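Local coordinates for ABC-type transport system, sugar-family extracellular solute-binding protein (Peptoclostridium difficile 630, PDB 6HNI) that binds tyrosine between its two lobes, probably delivering it to an ABC transporter, and is a lipoprotein with adhesive properties, at residues S228-A231 against T232-I236; I192-S195 against N196-N199; A47-N51 against G52-G56; A77-F80 against A81-K84. The protein carries 1 engineered substitution. One frame throughout, in Å; residues are numbered along the deposited sequence.

Contact 1: residues S228-A231 against T232-I236; sequences SKIA and TENKI
Thr232 and Asn234 both turn their side chains back onto carbonyls of the preceding turn, where helix 224-233 ends in a Schellman motif. The hydroxyl of Thr232 stands beside its own backbone N (chi1 -55°), and from there OG1 donates to Ser228 O at 2.7 Å. The backbone N of Thr232 reaches the same oxygen from the opposite face of the carbonyl plane, so Ser228 O is held by two donors. Asn234 repeats the pattern two residues on. Its amide lies alongside Ile230, pointing the same way, and ND2 gives a bond of 2.9 Å to Ile230 O, which sits close to the amide plane; Asn234 N comes to that oxygen from the other face at 3.3 Å.

On the exposed side, Lys229 and Glu233 cross at a slant. The nearest approach is Lys229 CE to Glu233 OE2 at 3.8 Å, while the charged atoms NZ and OE2 stay 4.7 Å apart, too far for a salt bridge. Thr232 also packs on Ile297 and Ala300 of helix 295-300, and Ile230 on Ile202 of helix 198-205.

Lys235, with positive phi, turns the chain out of the helix and brings Ile236 back over Ala231, with the two CB atoms 4.3 Å apart. Ile236 N closes the turn on Ala231 O at 2.9 Å, nearly straight at 170° but from above the carbonyl plane.

Contact 2: residues I192-S195 against N196-N199; sequences ITTS and NEVN
The turn that carries the chain from strand 186-192 into helix 198-205 closes on the carboxylate of Glu197, which reaches back to the backbone of Thr193 and Thr194. Extended beyond CG, the glutamate crosses Thr194 at about a right angle and places OE2 near both amides. Thr193 N donates to Glu197 OE2 at 2.8 Å, well aligned at 165°, on the syn side but 33° out of the carboxylate plane. Thr194 N adds a weak bond to Glu197 OE2 at 2.9 Å. The other oxygen, Glu197 OE1, takes a 2.6 Å bond from a water that also bonds Thr193 OG1.

In the return direction, Glu197 N donates to Thr194 O at 3.1 Å from above the carbonyl plane. Val198 N, bonded to Ser195 O at 3.2 Å, also stands above the plane of its acceptor. Two further waters link Ser195 OG to Asn196, one at the backbone N and one at OD1.

On the buried side Ile192 CD1 meets Val198 CG2 at 3.8 Å, and both side chains rest on Met161 of strand 157-163. The Glu197 carboxylate thus ties the backbone N of Thr193, and weakly that of Thr194, to the first turn of the helix, in the strand-to-helix turn of a beta-alpha unit of the parallel sheet.

Contact 3: residues A47-N51 against G52-G56; sequences ALEKN and GFKDG
Phe53 N donates to Leu48 O at 2.8 Å, with an N-H...O angle of 159° and the donor above the carbonyl plane. The bond belongs to a Schellman motif that ends helix 35-50. Gly52 is its C-prime residue: positive phi turns the chain back, and Gly52 N bonds Glu49 O, again from above the carbonyl plane. Within the last turn, Ala47 O is gripped by two donors of Asn51 from opposite faces of its plane, the backbone N at 3.2 Å and the side-chain ND2 at 2.9 Å. The ND2 bond is almost straight (173°) and runs in the amide plane.

The reversal sets Phe53 against the last turn. Its CB lies 4.0 Å from Leu48 CB, the two side chains crossing at a slant, and Leu48 O sits at the edge of the ring, in its plane. Leu48 and Phe53 both pack on Ile59 of strand 59-65, while Leu48 and Asn51 touch Val270 of helix 258-273.

At the surface, Glu49 bends at chi2 (-145°), which carries its carboxylate over to the chain of Lys54. Glu49 OE2 lies against Lys54 CD, and its salt bridge to Lys54 NZ is long, at 4.0 Å. A water donates to Glu49 OE2 at 2.9 Å and accepts from Asp55 N at the same length.

Contact 4: residues A77-F80 against A81-K84; sequences ASKF and ASDK
The charged pair at the end of helix 70-82 is Lys79 and Asp83, four residues apart on its exposed side. Lys79 leaves the backbone with CG anti to N (chi1 -178°), then bends at chi2 and again at chi4, so that the ammonium curls back to Asp83. Lys79 NZ meets Asp83 OD1 at 2.8 Å, on the syn lone pair facing the other carboxylate oxygen, in a hydrogen-bonded salt bridge. The two chains cross obliquely, and the methylene Lys79 CD also lies against Asp83 OD1, at 3.6 Å. Asp83 OD2 has a second, weak and long ion pair with Lys85.

The helix backbone continues its i to i+4 bonds: Ala81 N to Ala77 O, Ser82 N to Ser78 O, and Asp83 N to Lys79 O, the shortest of the three at 2.8 Å.

Water joins the two serines. One molecule bonds Ser78 OG and Ser82 OG, each at 2.8 Å, and gives a weak bond to Ser78 O, bridging successive turns on the solvent side.

The buried ring of Phe80 packs on the side chains of Asp62 and Gln64 of strand 59-65. Asp83 OD2 stands near the plane of this ring at its edge, 4.4 Å from Phe80 CD1, and Asp83 also touches Asp62. Lys84 then takes positive phi in a Schellman motif, the common C-terminal helix cap, here at the helix that leads into strand 87-91 of the parallel sheet.

How the contacts relate
Contacts 1, 3 and 4 lie at helix C-termini that end in Schellman motifs, while contact 2 is at a helix start. Contacts 1 and 2 hold neighbouring helices of one lobe and touch through Ile230 CD1 and Asn199 ND2, 4.2 Å apart. Contacts 3 and 4 flank strand 59-65 of the five-stranded parallel sheet in the other lobe, with centres about 22 Å apart. Contact 3 is a surface contact; the others are partly buried. The positive-phi residue of the Schellman motif is a lysine in contacts 1 and 4 but a glycine in contact 3. Acid-lysine pairing also varies: a close salt bridge in contact 4, a long one in contact 3, none in contact 1, whereas the acid of contact 2 accepts from backbone amides, one of them weakly.

Contact 1: residues S228-A231 against T232-I236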
loop_
_atom_site.group_PDB
_atom_site.type_symbol
_atom_site.label_atom_id
_atom_site.label_comp_id
_atom_site.label_asym_id
_atom_site.label_seq_id
_atom_site.Cartn_x
_atom_site.Cartn_y
_atom_site.Cartn_z
ATOM N N SER A 228 8.452 8.526 12.286
ATOM C CA SER A 228 7.674 9.579 12.920
ATOM C C SER A 228 8.410 10.222 14.113
ATOM O O SER A 228 8.476 11.448 14.234
ATOM C CB SER A 228 6.307 9.036 13.397
ATOM O OG SER A 228 5.637 9.989 14.220
ATOM N N LYS A 229 8.938 9.389 14.987
ATOM C CA LYS A 229 9.576 9.862 16.202
ATOM C C LYS A 229 10.761 10.778 15.849
ATOM O O LYS A 229 10.884 11.897 16.373
ATOM C CB LYS A 229 10.030 8.670 17.066
ATOM C CG LYS A 229 10.446 9.042 18.452
ATOM C CD LYS A 229 9.306 9.224 19.415
ATOM C CE LYS A 229 9.887 9.615 20.765
ATOM N NZ LYS A 229 8.825 9.688 21.788
ATOM N N ILE A 230 11.627 10.311 14.956
ATOM C CA ILE A 230 12.805 11.102 14.576
ATOM C C ILE A 230 12.411 12.347 13.753
ATOM O O ILE A 230 12.952 13.451 13.932
ATOM C CB ILE A 230 13.844 10.241 13.824
ATOM C CG1 ILE A 230 14.406 9.170 14.780
ATOM C CG2 ILE A 230 14.996 11.085 13.279
ATOM C CD1 ILE A 230 15.136 8.035 14.137
ATOM N N ALA A 231 11.475 12.191 12.829
ATOM C CA ALA A 231 11.068 13.338 12.020
ATOM C C ALA A 231 10.449 14.442 12.870
ATOM O O ALA A 231 10.766 15.631 12.689
ATOM C CB ALA A 231 10.088 12.903 10.940
ATOM N N THR A 232 9.561 14.056 13.776
ATOM C CA THR A 232 8.783 14.983 14.560
ATOM C C THR A 232 9.690 15.720 15.553
ATOM O O THR A 232 9.509 16.913 15.793
ATOM C CB THR A 232 7.601 14.278 15.263
ATOM O OG1 THR A 232 6.839 13.599 14.269
ATOM C CG2 THR A 232 6.690 15.268 15.948
ATOM N N GLU A 233 10.659 15.015 16.124
ATOM C CA GLU A 233 11.675 15.640 17.010
ATOM C C GLU A 233 12.479 16.749 16.316
ATOM O O GLU A 233 12.825 17.742 16.931
ATOM C CB GLU A 233 12.627 14.576 17.590
ATOM C CG GLU A 233 12.022 13.874 18.790
ATOM C CD GLU A 233 12.962 12.992 19.594
ATOM O OE1 GLU A 233 14.167 12.913 19.278
ATOM O OE2 GLU A 233 12.465 12.367 20.564
ATOM N N ASN A 234 12.675 16.540 15.006
ATOM C CA ASN A 234 13.354 17.444 14.081
ATOM C C ASN A 234 12.441 18.430 13.342
ATOM O O ASN A 234 12.883 19.168 12.468
ATOM C CB ASN A 234 14.285 16.627 13.178
ATOM C CG ASN A 234 15.482 16.084 13.962
ATOM O OD1 ASN A 234 16.351 16.857 14.337
ATOM N ND2 ASN A 234 15.491 14.797 14.293
ATOM N N LYS A 235 11.137 18.431 13.709
ATOM C CA LYS A 235 10.139 19.372 13.173
ATOM C C LYS A 235 9.959 19.246 11.651
ATOM O O LYS A 235 9.658 20.214 10.977
ATOM C CB LYS A 235 10.450 20.838 13.583
ATOM C CG LYS A 235 10.644 21.038 15.065
ATOM C CD LYS A 235 9.426 20.751 15.908
ATOM C CE LYS A 235 9.840 20.787 17.375
ATOM N NZ LYS A 235 8.778 21.384 18.214
ATOM N N ILE A 236 10.120 18.021 11.134
ATOM C CA ILE A 236 9.926 17.713 9.706
ATOM C C ILE A 236 8.517 17.143 9.527
ATOM O O ILE A 236 8.238 16.072 10.079
ATOM C CB ILE A 236 10.966 16.680 9.179
ATOM C CG1 ILE A 236 12.424 17.174 9.384
ATOM C CG2 ILE A 236 10.768 16.384 7.685
ATOM C CD1 ILE A 236 13.467 16.112 9.065
#

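Contact 2: residues I192-S195 against N196-N199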
loop_
_atom_site.group_PDB
_atom_site.type_symbol
_atom_site.label_atom_id
_atom_site.label_comp_id
_atom_site.label_asym_id
_atom_site.label_seq_id
_atom_site.Cartn_x
_atom_site.Cartn_y
_atom_site.Cartn_z
ATOM N N ILE A 192 17.054 2.407 0.755
ATOM C CA ILE A 192 17.485 1.375 1.705
ATOM C C ILE A 192 16.965 -0.005 1.278
ATOM O O ILE A 192 16.172 -0.106 0.328
ATOM C CB ILE A 192 17.006 1.725 3.127
ATOM C CG1 ILE A 192 15.455 1.705 3.200
ATOM C CG2 ILE A 192 17.616 3.063 3.597
ATOM C CD1 ILE A 192 14.926 1.780 4.599
ATOM N N THR A 193 17.426 -1.060 1.943
ATOM C CA THR A 193 16.979 -2.424 1.659
ATOM C C THR A 193 16.592 -3.218 2.873
ATOM O O THR A 193 16.027 -4.290 2.694
ATOM C CB THR A 193 18.030 -3.250 0.883
ATOM O OG1 THR A 193 19.243 -3.274 1.613
ATOM C CG2 THR A 193 18.279 -2.677 -0.479
ATOM N N THR A 194 16.821 -2.712 4.077
ATOM C CA THR A 194 16.572 -3.433 5.319
ATOM C C THR A 194 15.972 -2.505 6.366
ATOM O O THR A 194 16.249 -1.262 6.367
ATOM C CB THR A 194 17.869 -4.053 5.903
ATOM O OG1 THR A 194 18.722 -2.996 6.308
ATOM C CG2 THR A 194 18.561 -4.896 4.890
ATOM N N SER A 195 15.237 -3.057 7.313
ATOM C CA SER A 195 14.678 -2.292 8.416
ATOM C C SER A 195 15.787 -1.709 9.318
ATOM O O SER A 195 15.592 -0.652 9.941
ATOM C CB SER A 195 13.738 -3.093 9.316
ATOM O OG SER A 195 14.364 -4.231 9.818
ATOM N N ASN A 196 16.934 -2.400 9.401
ATOM C CA ASN A 196 18.055 -1.892 10.205
ATOM C C ASN A 196 18.593 -0.578 9.685
ATOM O O ASN A 196 19.247 0.119 10.457
ATOM C CB ASN A 196 19.147 -2.946 10.290
ATOM C CG ASN A 196 18.836 -4.028 11.308
ATOM O OD1 ASN A 196 18.034 -3.834 12.230
ATOM N ND2 ASN A 196 19.514 -5.176 11.168
ATOM N N GLU A 197 18.374 -0.236 8.426
ATOM C CA GLU A 197 18.824 1.023 7.827
ATOM C C GLU A 197 17.920 2.190 8.049
ATOM O O GLU A 197 18.271 3.282 7.687
ATOM C CB GLU A 197 19.052 0.869 6.325
ATOM C CG GLU A 197 20.158 -0.063 5.904
ATOM C CD GLU A 197 20.135 -0.365 4.421
ATOM O OE1 GLU A 197 20.971 0.123 3.652
ATOM O OE2 GLU A 197 19.285 -1.111 3.993
ATOM N N VAL A 198 16.729 1.998 8.619
ATOM C CA VAL A 198 15.773 3.081 8.763
ATOM C C VAL A 198 16.320 4.225 9.640
ATOM O O VAL A 198 16.184 5.401 9.264
ATOM C CB VAL A 198 14.423 2.549 9.297
ATOM C CG1 VAL A 198 13.485 3.663 9.737
ATOM C CG2 VAL A 198 13.763 1.693 8.208
ATOM N N ASN A 199 16.919 3.890 10.790
ATOM C CA ASN A 199 17.356 4.923 11.741
ATOM C C ASN A 199 18.316 5.892 11.075
ATOM O O ASN A 199 18.074 7.127 11.041
ATOM C CB ASN A 199 17.994 4.272 12.944
ATOM C CG ASN A 199 18.315 5.267 14.061
ATOM O OD1 ASN A 199 18.971 6.289 13.811
ATOM N ND2 ASN A 199 17.823 5.006 15.279
HETATM O O HOH W 1 20.973 -0.985 1.347
HETATM O O HOH W 2 16.753 1.309 12.049
HETATM O O HOH W 3 17.040 -5.306 9.027
HETATM O O HOH W 4 15.297 -3.519 12.225
#

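Contact 3: residues A47-N51 against G52-G56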
loop_
_atom_site.group_PDB
_atom_site.type_symbol
_atom_site.label_atom_id
_atom_site.label_comp_id
_atom_site.label_asym_id
_atom_site.label_seq_id
_atom_site.Cartn_x
_atom_site.Cartn_y
_atom_site.Cartn_z
ATOM N N ALA A 47 -16.754 -8.950 1.939
ATOM C CA ALA A 47 -17.426 -9.051 0.647
ATOM C C ALA A 47 -17.819 -10.504 0.409
ATOM O O ALA A 47 -18.928 -10.790 -0.073
ATOM C CB ALA A 47 -16.573 -8.514 -0.524
ATOM N N LEU A 48 -16.956 -11.454 0.722
ATOM C CA LEU A 48 -17.279 -12.851 0.439
ATOM C C LEU A 48 -18.453 -13.244 1.297
ATOM O O LEU A 48 -19.414 -13.880 0.777
ATOM C CB LEU A 48 -16.090 -13.767 0.703
ATOM C CG LEU A 48 -15.044 -13.879 -0.407
ATOM C CD1 LEU A 48 -13.920 -14.702 0.166
ATOM C CD2 LEU A 48 -15.514 -14.519 -1.702
ATOM N N GLU A 49 -18.457 -12.860 2.561
ATOM C CA GLU A 49 -19.542 -13.214 3.453
ATOM C C GLU A 49 -20.887 -12.622 2.985
ATOM O O GLU A 49 -21.915 -13.317 3.004
ATOM C CB GLU A 49 -19.278 -12.745 4.889
ATOM C CG GLU A 49 -18.252 -13.568 5.661
ATOM C CD GLU A 49 -18.580 -13.700 7.140
ATOM O OE1 GLU A 49 -19.544 -13.045 7.598
ATOM O OE2 GLU A 49 -17.856 -14.457 7.829
ATOM N N LYS A 50 -20.907 -11.363 2.586
ATOM C CA LYS A 50 -22.123 -10.717 2.074
ATOM C C LYS A 50 -22.699 -11.426 0.831
ATOM O O LYS A 50 -23.924 -11.429 0.606
ATOM C CB LYS A 50 -21.878 -9.242 1.789
ATOM C CG LYS A 50 -23.194 -8.498 1.658
ATOM C CD LYS A 50 -22.996 -7.130 1.161
ATOM C CE LYS A 50 -24.304 -6.367 1.193
ATOM N NZ LYS A 50 -23.967 -5.026 0.663
ATOM N N ASN A 51 -21.830 -12.071 0.068
ATOM C CA ASN A 51 -22.169 -12.792 -1.128
ATOM C C ASN A 51 -22.396 -14.298 -0.910
ATOM O O ASN A 51 -22.518 -15.043 -1.872
ATOM C CB ASN A 51 -21.139 -12.521 -2.201
ATOM C CG ASN A 51 -21.313 -11.155 -2.820
ATOM O OD1 ASN A 51 -22.014 -11.016 -3.810
ATOM N ND2 ASN A 51 -20.608 -10.142 -2.287
ATOM N N GLY A 52 -22.463 -14.699 0.357
ATOM C CA GLY A 52 -22.814 -16.037 0.755
ATOM C C GLY A 52 -21.683 -17.028 0.851
ATOM O O GLY A 52 -21.933 -18.229 0.928
ATOM N N PHE A 53 -20.433 -16.523 0.906
ATOM C CA PHE A 53 -19.265 -17.383 1.002
ATOM C C PHE A 53 -18.658 -17.196 2.367
ATOM O O PHE A 53 -18.102 -16.145 2.667
ATOM C CB PHE A 53 -18.261 -17.041 -0.071
ATOM C CG PHE A 53 -18.713 -17.393 -1.443
ATOM C CD1 PHE A 53 -18.523 -18.673 -1.927
ATOM C CD2 PHE A 53 -19.326 -16.454 -2.238
ATOM C CE1 PHE A 53 -18.927 -18.993 -3.216
ATOM C CE2 PHE A 53 -19.724 -16.763 -3.524
ATOM C CZ PHE A 53 -19.508 -18.021 -4.018
ATOM N N LYS A 54 -18.789 -18.216 3.188
ATOM C CA LYS A 54 -18.525 -18.094 4.609
ATOM C C LYS A 54 -17.505 -19.157 5.031
ATOM O O LYS A 54 -17.685 -20.353 4.753
ATOM C CB LYS A 54 -19.875 -18.210 5.337
ATOM C CG LYS A 54 -19.816 -18.405 6.833
ATOM C CD LYS A 54 -18.999 -17.346 7.543
ATOM C CE LYS A 54 -19.126 -17.494 9.052
ATOM N NZ LYS A 54 -20.439 -16.971 9.536
ATOM N N ASP A 55 -16.437 -18.714 5.691
ATOM C CA ASP A 55 -15.346 -19.605 6.170
ATOM C C ASP A 55 -15.923 -20.623 7.142
ATOM O O ASP A 55 -16.722 -20.272 8.018
ATOM C CB ASP A 55 -14.238 -18.799 6.879
ATOM C CG ASP A 55 -12.989 -19.635 7.170
ATOM O OD1 ASP A 55 -12.678 -20.579 6.404
ATOM O OD2 ASP A 55 -12.283 -19.338 8.172
ATOM N N GLY A 56 -15.545 -21.882 6.963
ATOM C CA GLY A 56 -16.100 -22.944 7.775
ATOM C C GLY A 56 -17.420 -23.482 7.239
ATOM O O GLY A 56 -17.940 -24.472 7.792
HETATM O O HOH W 5 -15.916 -15.941 6.326
#

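Contact 4: residues A77-F80 against A81-K84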
loop_
_atom_site.group_PDB
_atom_site.type_symbol
_atom_site.label_atom_id
_atom_site.label_comp_id
_atom_site.label_asym_id
_atom_site.label_seq_id
_atom_site.Cartn_x
_atom_site.Cartn_y
_atom_site.Cartn_z
ATOM N N ALA A 77 3.504 -19.169 -1.110
ATOM C CA ALA A 77 2.939 -19.285 -2.469
ATOM C C ALA A 77 3.165 -20.658 -3.015
ATOM O O ALA A 77 2.254 -21.274 -3.620
ATOM C CB ALA A 77 3.516 -18.240 -3.391
ATOM N N SER A 78 4.342 -21.213 -2.850
ATOM C CA SER A 78 4.660 -22.571 -3.233
ATOM C C SER A 78 3.675 -23.596 -2.615
ATOM O O SER A 78 3.212 -24.501 -3.310
ATOM C CB SER A 78 6.091 -22.932 -2.790
ATOM O OG SER A 78 6.398 -24.285 -3.068
ATOM N N LYS A 79 3.417 -23.447 -1.320
ATOM C CA LYS A 79 2.544 -24.373 -0.618
ATOM C C LYS A 79 1.096 -24.177 -1.099
ATOM O O LYS A 79 0.367 -25.170 -1.271
ATOM C CB LYS A 79 2.666 -24.149 0.887
ATOM C CG LYS A 79 1.834 -25.079 1.751
ATOM C CD LYS A 79 2.178 -26.524 1.469
ATOM C CE LYS A 79 1.767 -27.493 2.593
ATOM N NZ LYS A 79 0.347 -27.331 3.004
ATOM N N PHE A 80 0.631 -22.970 -1.330
ATOM C CA PHE A 80 -0.696 -22.774 -1.918
ATOM C C PHE A 80 -0.805 -23.428 -3.266
ATOM O O PHE A 80 -1.896 -24.056 -3.573
ATOM C CB PHE A 80 -1.038 -21.293 -2.096
ATOM C CG PHE A 80 -1.367 -20.531 -0.852
ATOM C CD1 PHE A 80 -1.621 -21.131 0.374
ATOM C CD2 PHE A 80 -1.505 -19.150 -0.930
ATOM C CE1 PHE A 80 -1.980 -20.394 1.484
ATOM C CE2 PHE A 80 -1.849 -18.409 0.182
ATOM C CZ PHE A 80 -2.055 -18.995 1.398
ATOM N N ALA A 81 0.195 -23.400 -4.115
ATOM C CA ALA A 81 0.176 -24.020 -5.416
ATOM C C ALA A 81 0.145 -25.550 -5.271
ATOM O O ALA A 81 -0.693 -26.243 -5.906
ATOM C CB ALA A 81 1.334 -23.551 -6.283
ATOM N N SER A 82 0.981 -26.108 -4.418
ATOM C CA SER A 82 0.993 -27.570 -4.245
ATOM C C SER A 82 -0.269 -28.084 -3.488
ATOM O O SER A 82 -0.704 -29.239 -3.672
ATOM C CB SER A 82 2.322 -28.016 -3.635
ATOM O OG SER A 82 2.494 -27.494 -2.345
ATOM N N ASP A 83 -0.880 -27.233 -2.672
ATOM C CA ASP A 83 -2.172 -27.501 -2.039
ATOM C C ASP A 83 -3.307 -27.500 -3.056
ATOM O O ASP A 83 -4.400 -27.955 -2.737
ATOM C CB ASP A 83 -2.599 -26.415 -1.028
ATOM C CG ASP A 83 -1.866 -26.464 0.311
ATOM O OD1 ASP A 83 -1.167 -27.479 0.608
ATOM O OD2 ASP A 83 -2.019 -25.444 1.093
ATOM N N LYS A 84 -3.103 -26.984 -4.258
ATOM C CA LYS A 84 -4.172 -26.894 -5.274
ATOM C C LYS A 84 -5.351 -26.036 -4.816
ATOM O O LYS A 84 -6.534 -26.406 -5.007
ATOM C CB LYS A 84 -4.593 -28.310 -5.769
ATOM C CG LYS A 84 -3.431 -29.158 -6.278
ATOM C CD LYS A 84 -3.792 -30.586 -6.656
ATOM C CE LYS A 84 -2.602 -31.270 -7.299
ATOM N NZ LYS A 84 -2.486 -32.683 -6.901
HETATM O O HOH W 6 5.216 -26.711 -2.502
#